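Local coordinates for hypothetical protein TTHA0849 (Thermus thermophilus, PDB 2D4R), which is of unknown function but probably binds a lipid or similar hydrophobic ligand, as a putative member of the START domain superfamily, at residues Gly44-Val52 with Arg61-Asp69. Residues are numbered along the deposited sequence; the frame is centred on the assembly and turned at random.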
loop_
_atom_site.group_PDB
_atom_site.type_symbol
_atom_site.label_atom_id
_atom_site.label_comp_id
_atom_site.label_asym_id
_atom_site.label_seq_id
_atom_site.Cartn_x
_atom_site.Cartn_y
_atom_site.Cartn_z
ATOM N N GLY A 44 -0.843 19.853 -2.894
ATOM C CA GLY A 44 -1.911 19.588 -3.839
ATOM C C GLY A 44 -2.502 18.207 -3.610
ATOM O O GLY A 44 -2.956 17.885 -2.512
ATOM N N ALA A 45 -2.475 17.378 -4.645
ATOM C CA ALA A 45 -3.089 16.058 -4.581
ATOM C C ALA A 45 -2.065 14.961 -4.331
ATOM O O ALA A 45 -2.390 13.784 -4.430
ATOM C CB ALA A 45 -3.842 15.772 -5.875
ATOM N N ARG A 46 -0.830 15.338 -4.021
ATOM C CA ARG A 46 0.211 14.348 -3.745
ATOM C C ARG A 46 0.846 14.515 -2.368
ATOM O O ARG A 46 0.949 15.626 -1.845
ATOM C CB ARG A 46 1.297 14.397 -4.827
ATOM C CG ARG A 46 1.462 15.756 -5.494
ATOM C CD ARG A 46 2.452 15.708 -6.668
ATOM N NE ARG A 46 1.856 15.233 -7.916
ATOM C CZ ARG A 46 1.230 16.014 -8.795
ATOM N NH1 ARG A 46 1.107 17.316 -8.571
ATOM N NH2 ARG A 46 0.732 15.493 -9.906
ATOM N N THR A 47 1.246 13.395 -1.774
ATOM C CA THR A 47 2.035 13.425 -0.554
ATOM C C THR A 47 3.333 12.699 -0.795
ATOM O O THR A 47 3.505 12.038 -1.821
ATOM C CB THR A 47 1.331 12.734 0.640
ATOM O OG1 THR A 47 0.955 11.405 0.272
ATOM C CG2 THR A 47 0.105 13.523 1.085
ATOM N N ARG A 48 4.251 12.843 0.157
ATOM C CA ARG A 48 5.445 12.017 0.225
ATOM C C ARG A 48 5.484 11.390 1.613
ATOM O O ARG A 48 5.191 12.051 2.613
ATOM C CB ARG A 48 6.714 12.858 -0.026
ATOM C CG ARG A 48 7.976 11.998 -0.191
ATOM C CD ARG A 48 9.258 12.817 -0.458
ATOM N NE ARG A 48 9.241 13.419 -1.785
ATOM C CZ ARG A 48 8.939 14.692 -2.017
ATOM N NH1 ARG A 48 8.644 15.492 -1.003
ATOM N NH2 ARG A 48 8.901 15.156 -3.261
ATOM N N SER A 49 5.832 10.112 1.680
ATOM C CA SER A 49 5.796 9.407 2.950
ATOM C C SER A 49 6.989 8.467 3.110
ATOM O O SER A 49 7.525 7.953 2.125
ATOM C CB SER A 49 4.497 8.616 3.060
ATOM O OG SER A 49 4.401 7.669 2.015
ATOM N N ARG A 50 7.398 8.253 4.357
ATOM C CA ARG A 50 8.532 7.386 4.670
ATOM C C ARG A 50 8.027 6.097 5.320
ATOM O O ARG A 50 7.439 6.123 6.391
ATOM C CB ARG A 50 9.506 8.107 5.619
ATOM C CG ARG A 50 10.705 7.260 6.078
ATOM C CD ARG A 50 11.634 8.031 7.029
ATOM N NE ARG A 50 11.779 9.451 6.686
ATOM C CZ ARG A 50 12.715 9.948 5.878
ATOM N NH1 ARG A 50 13.608 9.144 5.313
ATOM N NH2 ARG A 50 12.759 11.253 5.630
ATOM N N TRP A 51 8.252 4.973 4.653
ATOM C CA TRP A 51 7.794 3.687 5.161
ATOM C C TRP A 51 8.957 2.886 5.755
ATOM O O TRP A 51 10.070 2.875 5.218
ATOM C CB TRP A 51 7.125 2.867 4.040
ATOM C CG TRP A 51 5.832 3.460 3.479
ATOM C CD1 TRP A 51 5.674 4.692 2.918
ATOM C CD2 TRP A 51 4.538 2.821 3.410
ATOM N NE1 TRP A 51 4.377 4.862 2.504
ATOM C CE2 TRP A 51 3.658 3.732 2.793
ATOM C CE3 TRP A 51 4.044 1.571 3.814
ATOM C CZ2 TRP A 51 2.303 3.435 2.565
ATOM C CZ3 TRP A 51 2.701 1.276 3.591
ATOM C CH2 TRP A 51 1.848 2.207 2.971
ATOM N N VAL A 52 8.689 2.220 6.873
ATOM C CA VAL A 52 9.524 1.121 7.314
ATOM C C VAL A 52 8.642 -0.087 7.539
ATOM O O VAL A 52 7.719 -0.048 8.344
ATOM C CB VAL A 52 10.276 1.440 8.639
ATOM C CG1 VAL A 52 11.087 0.212 9.073
ATOM C CG2 VAL A 52 11.191 2.647 8.459
ATOM N N ARG A 61 13.113 -0.251 4.113
ATOM C CA ARG A 61 12.803 1.166 4.271
ATOM C C ARG A 61 12.737 1.839 2.902
ATOM O O ARG A 61 13.607 1.637 2.060
ATOM C CB ARG A 61 13.891 1.864 5.099
ATOM C CG ARG A 61 14.189 1.227 6.431
ATOM C CD ARG A 61 15.534 1.685 6.967
ATOM N NE ARG A 61 16.481 0.572 7.046
ATOM C CZ ARG A 61 17.032 0.128 8.174
ATOM N NH1 ARG A 61 16.735 0.706 9.333
ATOM N NH2 ARG A 61 17.870 -0.904 8.146
ATOM N N TRP A 62 11.706 2.643 2.676
ATOM C CA TRP A 62 11.674 3.429 1.457
ATOM C C TRP A 62 10.900 4.727 1.629
ATOM O O TRP A 62 10.101 4.879 2.561
ATOM C CB TRP A 62 11.095 2.604 0.295
ATOM C CG TRP A 62 9.631 2.334 0.383
ATOM C CD1 TRP A 62 8.629 2.987 -0.298
ATOM C CD2 TRP A 62 8.988 1.307 1.150
ATOM N NE1 TRP A 62 7.408 2.423 -0.004
ATOM C CE2 TRP A 62 7.596 1.391 0.879
ATOM C CE3 TRP A 62 9.450 0.317 2.042
ATOM C CZ2 TRP A 62 6.667 0.522 1.459
ATOM C CZ3 TRP A 62 8.524 -0.547 2.617
ATOM C CH2 TRP A 62 7.143 -0.439 2.319
ATOM N N LEU A 63 11.164 5.672 0.734
ATOM C CA LEU A 63 10.332 6.851 0.623
ATOM C C LEU A 63 9.367 6.623 -0.530
ATOM O O LEU A 63 9.706 5.958 -1.500
ATOM C CB LEU A 63 11.204 8.087 0.391
ATOM C CG LEU A 63 12.015 8.465 1.645
ATOM C CD1 LEU A 63 13.279 9.222 1.265
ATOM C CD2 LEU A 63 11.152 9.310 2.576
ATOM N N GLU A 64 8.156 7.154 -0.406
ATOM C CA GLU A 64 7.106 6.883 -1.375
ATOM C C GLU A 64 6.379 8.164 -1.726
ATOM O O GLU A 64 6.012 8.939 -0.850
ATOM C CB GLU A 64 6.108 5.866 -0.814
ATOM C CG GLU A 64 5.112 5.338 -1.843
ATOM C CD GLU A 64 4.162 4.310 -1.259
ATOM O OE1 GLU A 64 2.987 4.648 -1.013
ATOM O OE2 GLU A 64 4.594 3.165 -1.040
ATOM N N GLU A 65 6.179 8.378 -3.015
ATOM C CA GLU A 65 5.380 9.493 -3.484
ATOM C C GLU A 65 4.042 8.937 -3.970
ATOM O O GLU A 65 3.992 8.037 -4.814
ATOM C CB GLU A 65 6.118 10.244 -4.619
ATOM C CG GLU A 65 7.535 10.759 -4.225
ATOM C CD GLU A 65 8.171 11.753 -5.222
ATOM O OE1 GLU A 65 7.882 11.686 -6.435
ATOM O OE2 GLU A 65 8.980 12.604 -4.785
ATOM N N GLU A 66 2.954 9.455 -3.420
ATOM C CA GLU A 66 1.637 9.096 -3.924
ATOM C C GLU A 66 0.898 10.295 -4.496
ATOM O O GLU A 66 0.880 11.381 -3.915
ATOM C CB GLU A 66 0.793 8.422 -2.831
ATOM C CG GLU A 66 0.926 9.017 -1.458
ATOM C CD GLU A 66 1.896 8.243 -0.592
ATOM O OE1 GLU A 66 2.593 8.871 0.231
ATOM O OE2 GLU A 66 1.960 7.003 -0.734
ATOM N N GLU A 67 0.304 10.082 -5.663
ATOM C CA GLU A 67 -0.520 11.080 -6.316
ATOM C C GLU A 67 -1.954 10.616 -6.146
ATOM O O GLU A 67 -2.303 9.484 -6.530
ATOM C CB GLU A 67 -0.164 11.167 -7.802
ATOM C CG GLU A 67 -0.719 12.379 -8.524
ATOM C CD GLU A 67 -0.553 12.284 -10.037
ATOM O OE1 GLU A 67 -0.771 11.184 -10.604
ATOM O OE2 GLU A 67 -0.203 13.310 -10.659
ATOM N N TRP A 68 -2.771 11.490 -5.560
ATOM C CA TRP A 68 -4.144 11.168 -5.206
ATOM C C TRP A 68 -5.107 11.771 -6.221
ATOM O O TRP A 68 -5.060 12.972 -6.501
ATOM C CB TRP A 68 -4.454 11.691 -3.796
ATOM C CG TRP A 68 -3.668 10.986 -2.708
ATOM C CD1 TRP A 68 -2.554 11.448 -2.073
ATOM C CD2 TRP A 68 -3.923 9.682 -2.168
ATOM N NE1 TRP A 68 -2.093 10.518 -1.174
ATOM C CE2 TRP A 68 -2.914 9.424 -1.209
ATOM C CE3 TRP A 68 -4.906 8.703 -2.401
ATOM C CZ2 TRP A 68 -2.856 8.227 -0.480
ATOM C CZ3 TRP A 68 -4.847 7.509 -1.675
ATOM C CH2 TRP A 68 -3.824 7.285 -0.724
ATOM N N ASP A 69 -5.973 10.929 -6.773
ATOM C CA ASP A 69 -6.986 11.381 -7.695
ATOM C C ASP A 69 -8.367 11.377 -7.022
ATOM O O ASP A 69 -9.106 10.389 -7.081
ATOM C CB ASP A 69 -6.983 10.483 -8.926
ATOM C CG ASP A 69 -7.894 10.986 -10.005
ATOM O OD1 ASP A 69 -8.803 11.780 -9.690
ATOM O OD2 ASP A 69 -7.705 10.587 -11.168
#
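Ala-45 O takes the backbone N-H of Trp-68 at the open end of an antiparallel beta hairpin, strands 46-55 and 58-69, within the curved sheet of a START-like (Bet v 1-like) fold. Arg-46 and Glu-67 run side by side on the face turned away from the long helix 120-144, joined by a salt bridge from NH2 to OE2. Thr-47 pairs with Glu-66 through both backbone bonds, and its OG1 donates to Glu-66 OE1 at 3.0 Å. Back on the outer face, Arg-48 meets Glu-65 side-on: NE and NH2 both reach OE2, at 3.1 and 3.0 Å, within the guanidinium plane. Ser-49 OG gives Glu-66 OE1 its second bond, 2.8 Å long and on the syn lone pair, so two hydroxyls hold one oxygen of this buried acid group; Ser-49 OG in turn accepts from Trp-51 NE1. Leu-63 CD2 sits over the centre of one face of the Arg-50 guanidinium. With CG placed beside its backbone N (chi1 -65°), Trp-51 lies nearly parallel to Trp-62, the planes 18° apart but the rings slid past each other. Trp-62 NE1 donates almost straight to Glu-64 OE2, while Trp-51 CB stands 3.5 Å from the centroid of the Trp-62 six-membered ring, a CH-pi contact.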